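Local coordinates for conserved hypothetical protein (Bacteroides thetaiotaomicron, PDB 2F06), which is of unknown function but carries a pair of ACT domains that bind histidine, consistent with a regulatory amino-acid-sensing role, at residues Val23-Leu37 / Leu48-Leu62. Residues are numbered along the deposited sequence; the frame is centred on the assembly and turned at random.
Sequences VTEVLAKENINLSAL and LRGIVSDPDKAYKAL. With HIS (histidine), chain C.
N33 and S53 grip each other twice where strand 34-37 begins and strand 48-52 ends. S53 N donates to N33 O (2.8 Å) in the carbonyl plane, while chi1 of 56° places the S53 hydroxyl between its own backbone N and carbonyl carbon, where OG accepts from N33 N (2.9 Å). Farther along, S35 N and, weakly, A36 N both converge on I51 O, and I51 N answers with a nearly straight bond to A36 O (2.6 Å, 167°): a classic beta bulge in this antiparallel hairpin. The S35 hydroxyl is satisfied by L141 O. Two helices pack on one face of the sheet, as in the βαββαβ ACT fold, and between them I32 CD1 lies against A58, 3.4 Å from its N, with CG2 against V52 CB. Shortening I32 to an alanine is likely to open a gap between helix 55-62 and the 30-33 turn, leaving A58 and V52 only the partial cover of L27 and L34. A Schellman motif, with N31 at positive phi, ends helix 23-29, and K57 NZ bonds weakly to E30 O; D54 OD1 caps the second helix through K57 N (3.1 Å). N33 OD1 and L34 O accept from the amino group of the bound histidine, whose carboxylate O takes L34 N; N81 of the second subunit receives N33 ND2 and completes this intersubunit pocket with L86 and S105 of that subunit.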
loop_
_atom_site.group_PDB
_atom_site.type_symbol
_atom_site.label_atom_id
_atom_site.label_comp_id
_atom_site.label_asym_id
_atom_site.label_seq_id
_atom_site.Cartn_x
_atom_site.Cartn_y
_atom_site.Cartn_z
ATOM N N VAL A 23 16.156 12.781 1.975
ATOM C CA VAL A 23 14.992 13.595 2.367
ATOM C C VAL A 23 15.186 14.110 3.772
ATOM O O VAL A 23 14.851 15.268 4.123
ATOM C CB VAL A 23 13.614 12.768 2.398
ATOM C CG1 VAL A 23 12.541 13.505 3.243
ATOM C CG2 VAL A 23 13.120 12.526 1.058
ATOM N N THR A 24 15.667 13.251 4.634
ATOM C CA THR A 24 15.847 13.713 6.026
ATOM C C THR A 24 17.002 14.707 6.115
ATOM O O THR A 24 16.987 15.589 6.993
ATOM C CB THR A 24 16.075 12.559 7.033
ATOM O OG1 THR A 24 17.155 11.734 6.581
ATOM C CG2 THR A 24 14.712 11.730 7.207
ATOM N N GLU A 25 17.965 14.547 5.229
ATOM C CA GLU A 25 19.049 15.550 5.052
ATOM C C GLU A 25 18.605 16.940 4.529
ATOM O O GLU A 25 19.023 17.953 5.071
ATOM C CB GLU A 25 20.173 14.964 4.204
ATOM C CG GLU A 25 20.948 13.847 4.982
ATOM C CD GLU A 25 22.129 13.221 4.235
ATOM O OE1 GLU A 25 22.276 13.403 2.983
ATOM O OE2 GLU A 25 22.960 12.550 4.927
ATOM N N VAL A 26 17.849 17.006 3.445
ATOM C CA VAL A 26 17.082 18.232 3.073
ATOM C C VAL A 26 16.374 18.933 4.233
ATOM O O VAL A 26 16.552 20.132 4.433
ATOM C CB VAL A 26 16.027 18.006 1.944
ATOM C CG1 VAL A 26 15.352 19.348 1.583
ATOM C CG2 VAL A 26 16.719 17.463 0.702
ATOM N N LEU A 27 15.585 18.201 4.997
ATOM C CA LEU A 27 14.886 18.780 6.124
ATOM C C LEU A 27 15.798 19.233 7.258
ATOM O O LEU A 27 15.559 20.310 7.799
ATOM C CB LEU A 27 13.797 17.819 6.630
ATOM C CG LEU A 27 12.748 17.538 5.542
ATOM C CD1 LEU A 27 11.703 16.548 6.048
ATOM C CD2 LEU A 27 12.031 18.828 5.032
ATOM N N ALA A 28 16.828 18.438 7.607
ATOM C CA ALA A 28 17.831 18.825 8.601
ATOM C C ALA A 28 18.528 20.134 8.247
ATOM O O ALA A 28 18.844 20.955 9.136
ATOM C CB ALA A 28 18.914 17.762 8.730
ATOM N N LYS A 29 18.854 20.292 6.964
ATOM C CA LYS A 29 19.620 21.461 6.517
ATOM C C LYS A 29 18.801 22.765 6.722
ATOM O O LYS A 29 19.380 23.862 6.906
ATOM C CB LYS A 29 20.026 21.292 5.053
ATOM C CG LYS A 29 20.501 22.574 4.375
ATOM C CD LYS A 29 21.353 22.284 3.113
ATOM C CE LYS A 29 22.897 22.174 3.382
ATOM N NZ LYS A 29 23.678 23.457 3.726
ATOM N N GLU A 30 17.465 22.638 6.696
ATOM C CA GLU A 30 16.612 23.782 6.886
ATOM C C GLU A 30 16.260 24.045 8.371
ATOM O O GLU A 30 15.499 25.015 8.674
ATOM C CB GLU A 30 15.322 23.656 6.037
ATOM C CG GLU A 30 15.449 23.458 4.503
ATOM C CD GLU A 30 16.312 24.495 3.750
ATOM O OE1 GLU A 30 17.339 24.952 4.289
ATOM O OE2 GLU A 30 15.988 24.848 2.586
ATOM N N ASN A 31 16.810 23.216 9.274
ATOM C CA ASN A 31 16.477 23.183 10.712
ATOM C C ASN A 31 14.974 22.956 10.861
ATOM O O ASN A 31 14.306 23.624 11.656
ATOM C CB ASN A 31 16.925 24.463 11.449
ATOM C CG ASN A 31 17.141 24.258 12.991
ATOM O OD1 ASN A 31 16.534 24.964 13.844
ATOM N ND2 ASN A 31 18.012 23.314 13.337
ATOM N N ILE A 32 14.452 22.012 10.058
ATOM C CA ILE A 32 13.075 21.606 10.124
ATOM C C ILE A 32 13.054 20.349 10.936
ATOM O O ILE A 32 13.730 19.363 10.617
ATOM C CB ILE A 32 12.393 21.524 8.742
ATOM C CG1 ILE A 32 12.195 22.917 8.141
ATOM C CG2 ILE A 32 10.914 20.976 8.868
ATOM C CD1 ILE A 32 11.825 22.973 6.651
ATOM N N ASN A 33 12.309 20.411 12.040
ATOM C CA ASN A 33 12.089 19.247 12.911
ATOM C C ASN A 33 10.934 18.364 12.416
ATOM O O ASN A 33 9.826 18.841 12.045
ATOM C CB ASN A 33 11.781 19.681 14.374
ATOM C CG ASN A 33 12.043 18.568 15.401
ATOM O OD1 ASN A 33 13.124 17.987 15.429
ATOM N ND2 ASN A 33 11.050 18.262 16.235
ATOM N N LEU A 34 11.161 17.066 12.516
ATOM C CA LEU A 34 10.134 16.071 12.273
ATOM C C LEU A 34 9.397 15.776 13.584
ATOM O O LEU A 34 10.012 15.458 14.565
ATOM C CB LEU A 34 10.819 14.823 11.727
ATOM C CG LEU A 34 11.521 14.911 10.345
ATOM C CD1 LEU A 34 12.425 13.692 10.135
ATOM C CD2 LEU A 34 10.510 14.910 9.238
ATOM N N SER A 35 8.077 15.868 13.594
ATOM C CA SER A 35 7.245 15.575 14.781
ATOM C C SER A 35 6.735 14.165 14.829
ATOM O O SER A 35 6.585 13.578 15.887
ATOM C CB SER A 35 6.019 16.472 14.753
ATOM O OG SER A 35 6.420 17.691 15.267
ATOM N N ALA A 36 6.411 13.678 13.651
ATOM C CA ALA A 36 5.689 12.418 13.464
ATOM C C ALA A 36 5.864 12.026 12.017
ATOM O O ALA A 36 5.696 12.854 11.091
ATOM C CB ALA A 36 4.201 12.562 13.759
ATOM N N LEU A 37 6.176 10.767 11.812
ATOM C CA LEU A 37 6.186 10.279 10.482
ATOM C C LEU A 37 5.814 8.802 10.438
ATOM O O LEU A 37 5.784 8.115 11.470
ATOM C CB LEU A 37 7.524 10.558 9.825
ATOM C CG LEU A 37 8.735 10.001 10.499
ATOM C CD1 LEU A 37 8.587 8.448 10.538
ATOM C CD2 LEU A 37 9.968 10.504 9.711
ATOM N N LEU A 48 6.738 8.587 2.360
ATOM C CA LEU A 48 6.895 9.176 3.656
ATOM C C LEU A 48 5.756 10.143 3.939
ATOM O O LEU A 48 5.666 11.206 3.328
ATOM C CB LEU A 48 8.239 9.873 3.811
ATOM C CG LEU A 48 8.602 10.502 5.178
ATOM C CD1 LEU A 48 8.648 9.407 6.273
ATOM C CD2 LEU A 48 9.997 11.179 5.079
ATOM N N ARG A 49 4.950 9.781 4.911
ATOM C CA ARG A 49 3.987 10.688 5.481
ATOM C C ARG A 49 4.586 11.352 6.707
ATOM O O ARG A 49 5.150 10.673 7.571
ATOM C CB ARG A 49 2.809 9.882 5.898
ATOM C CG ARG A 49 1.981 9.527 4.780
ATOM C CD ARG A 49 0.773 8.615 5.301
ATOM N NE ARG A 49 -0.015 8.299 4.101
ATOM C CZ ARG A 49 -0.742 7.208 3.960
ATOM N NH1 ARG A 49 -0.855 6.302 4.979
ATOM N NH2 ARG A 49 -1.369 7.067 2.809
ATOM N N GLY A 50 4.450 12.663 6.800
ATOM C CA GLY A 50 5.322 13.413 7.655
ATOM C C GLY A 50 4.602 14.606 8.250
ATOM O O GLY A 50 3.993 15.388 7.533
ATOM N N ILE A 51 4.690 14.718 9.567
ATOM C CA ILE A 51 4.379 15.970 10.286
ATOM C C ILE A 51 5.685 16.701 10.625
ATOM O O ILE A 51 6.527 16.154 11.332
ATOM C CB ILE A 51 3.494 15.730 11.553
ATOM C CG1 ILE A 51 2.217 14.991 11.153
ATOM C CG2 ILE A 51 3.202 17.078 12.244
ATOM C CD1 ILE A 51 1.124 15.835 10.523
ATOM N N VAL A 52 5.877 17.912 10.082
ATOM C CA VAL A 52 7.105 18.665 10.327
ATOM C C VAL A 52 6.825 20.026 11.046
ATOM O O VAL A 52 5.652 20.430 11.157
ATOM C CB VAL A 52 7.895 18.906 9.010
ATOM C CG1 VAL A 52 8.232 17.522 8.334
ATOM C CG2 VAL A 52 7.116 19.840 8.039
ATOM N N SER A 53 7.890 20.716 11.478
ATOM C CA SER A 53 7.752 21.993 12.240
ATOM C C SER A 53 7.317 23.218 11.404
ATOM O O SER A 53 6.722 24.170 11.940
ATOM C CB SER A 53 9.033 22.316 13.002
ATOM O OG SER A 53 10.125 22.365 12.110
ATOM N N ASP A 54 7.615 23.179 10.104
ATOM C CA ASP A 54 7.249 24.229 9.163
ATOM C C ASP A 54 6.898 23.585 7.801
ATOM O O ASP A 54 7.778 23.426 6.941
ATOM C CB ASP A 54 8.394 25.282 9.079
ATOM C CG ASP A 54 8.061 26.471 8.194
ATOM O OD1 ASP A 54 7.118 26.398 7.377
ATOM O OD2 ASP A 54 8.806 27.497 8.294
ATOM N N PRO A 55 5.624 23.164 7.615
ATOM C CA PRO A 55 5.312 22.428 6.367
ATOM C C PRO A 55 5.530 23.192 5.040
ATOM O O PRO A 55 5.973 22.586 4.071
ATOM C CB PRO A 55 3.854 21.952 6.547
ATOM C CG PRO A 55 3.283 22.758 7.601
ATOM C CD PRO A 55 4.458 23.264 8.500
ATOM N N ASP A 56 5.306 24.501 5.023
ATOM C CA ASP A 56 5.467 25.304 3.802
ATOM C C ASP A 56 6.946 25.448 3.395
ATOM O O ASP A 56 7.282 25.315 2.212
ATOM C CB ASP A 56 4.797 26.677 3.931
ATOM C CG ASP A 56 3.274 26.581 4.143
ATOM O OD1 ASP A 56 2.590 25.596 3.703
ATOM O OD2 ASP A 56 2.754 27.531 4.767
ATOM N N LYS A 57 7.800 25.708 4.381
ATOM C CA LYS A 57 9.251 25.793 4.146
ATOM C C LYS A 57 9.770 24.414 3.701
ATOM O O LYS A 57 10.573 24.327 2.767
ATOM C CB LYS A 57 9.982 26.252 5.401
ATOM C CG LYS A 57 11.405 26.557 5.145
ATOM C CD LYS A 57 12.011 27.369 6.261
ATOM C CE LYS A 57 13.245 26.676 6.708
ATOM N NZ LYS A 57 14.197 27.658 7.211
ATOM N N ALA A 58 9.313 23.353 4.379
ATOM C CA ALA A 58 9.673 21.982 4.035
ATOM C C ALA A 58 9.258 21.592 2.640
ATOM O O ALA A 58 10.101 21.067 1.866
ATOM C CB ALA A 58 9.100 21.004 5.002
ATOM N N TYR A 59 8.000 21.854 2.309
ATOM C CA TYR A 59 7.525 21.639 0.942
ATOM C C TYR A 59 8.373 22.328 -0.146
ATOM O O TYR A 59 8.711 21.732 -1.168
ATOM C CB TYR A 59 6.067 22.073 0.819
ATOM C CG TYR A 59 5.437 21.971 -0.558
ATOM C CD1 TYR A 59 4.805 20.809 -0.946
ATOM C CD2 TYR A 59 5.412 23.064 -1.418
ATOM C CE1 TYR A 59 4.195 20.692 -2.140
ATOM C CE2 TYR A 59 4.819 22.959 -2.651
ATOM C CZ TYR A 59 4.202 21.761 -2.990
ATOM O OH TYR A 59 3.560 21.606 -4.178
ATOM N N LYS A 60 8.704 23.591 0.044
ATOM C CA LYS A 60 9.447 24.281 -1.022
ATOM C C LYS A 60 10.905 23.767 -1.147
ATOM O O LYS A 60 11.428 23.667 -2.267
ATOM C CB LYS A 60 9.346 25.796 -0.809
ATOM C CG LYS A 60 10.248 26.632 -1.664
ATOM C CD LYS A 60 10.280 28.082 -1.162
ATOM C CE LYS A 60 11.511 28.814 -1.696
ATOM N NZ LYS A 60 11.544 28.536 -3.164
ATOM N N ALA A 61 11.539 23.447 -0.011
ATOM C CA ALA A 61 12.865 22.827 0.018
ATOM C C ALA A 61 12.903 21.463 -0.742
ATOM O O ALA A 61 13.783 21.192 -1.610
ATOM C CB ALA A 61 13.324 22.640 1.480
ATOM N N LEU A 62 11.924 20.628 -0.444
ATOM C CA LEU A 62 11.763 19.375 -1.136
ATOM C C LEU A 62 11.536 19.520 -2.641
ATOM O O LEU A 62 12.221 18.838 -3.391
ATOM C CB LEU A 62 10.665 18.532 -0.455
ATOM C CG LEU A 62 11.191 18.084 0.911
ATOM C CD1 LEU A 62 10.014 17.642 1.876
ATOM C CD2 LEU A 62 12.194 16.960 0.688
HETATM N N HIS C . 12.727 15.482 15.657
HETATM C CA HIS C . 13.877 14.623 15.200
HETATM C C HIS C . 14.376 14.795 13.795
HETATM O O HIS C . 14.097 15.752 13.077
HETATM C CB HIS C . 13.643 13.124 15.454
HETATM C CG HIS C . 12.389 12.534 14.828
HETATM N ND1 HIS C . 11.113 12.773 15.321
HETATM C CD2 HIS C . 12.240 11.599 13.855
HETATM C CE1 HIS C . 10.233 12.060 14.629
HETATM N NE2 HIS C . 10.896 11.331 13.738
HETATM O OXT HIS C . 15.095 13.906 13.319
#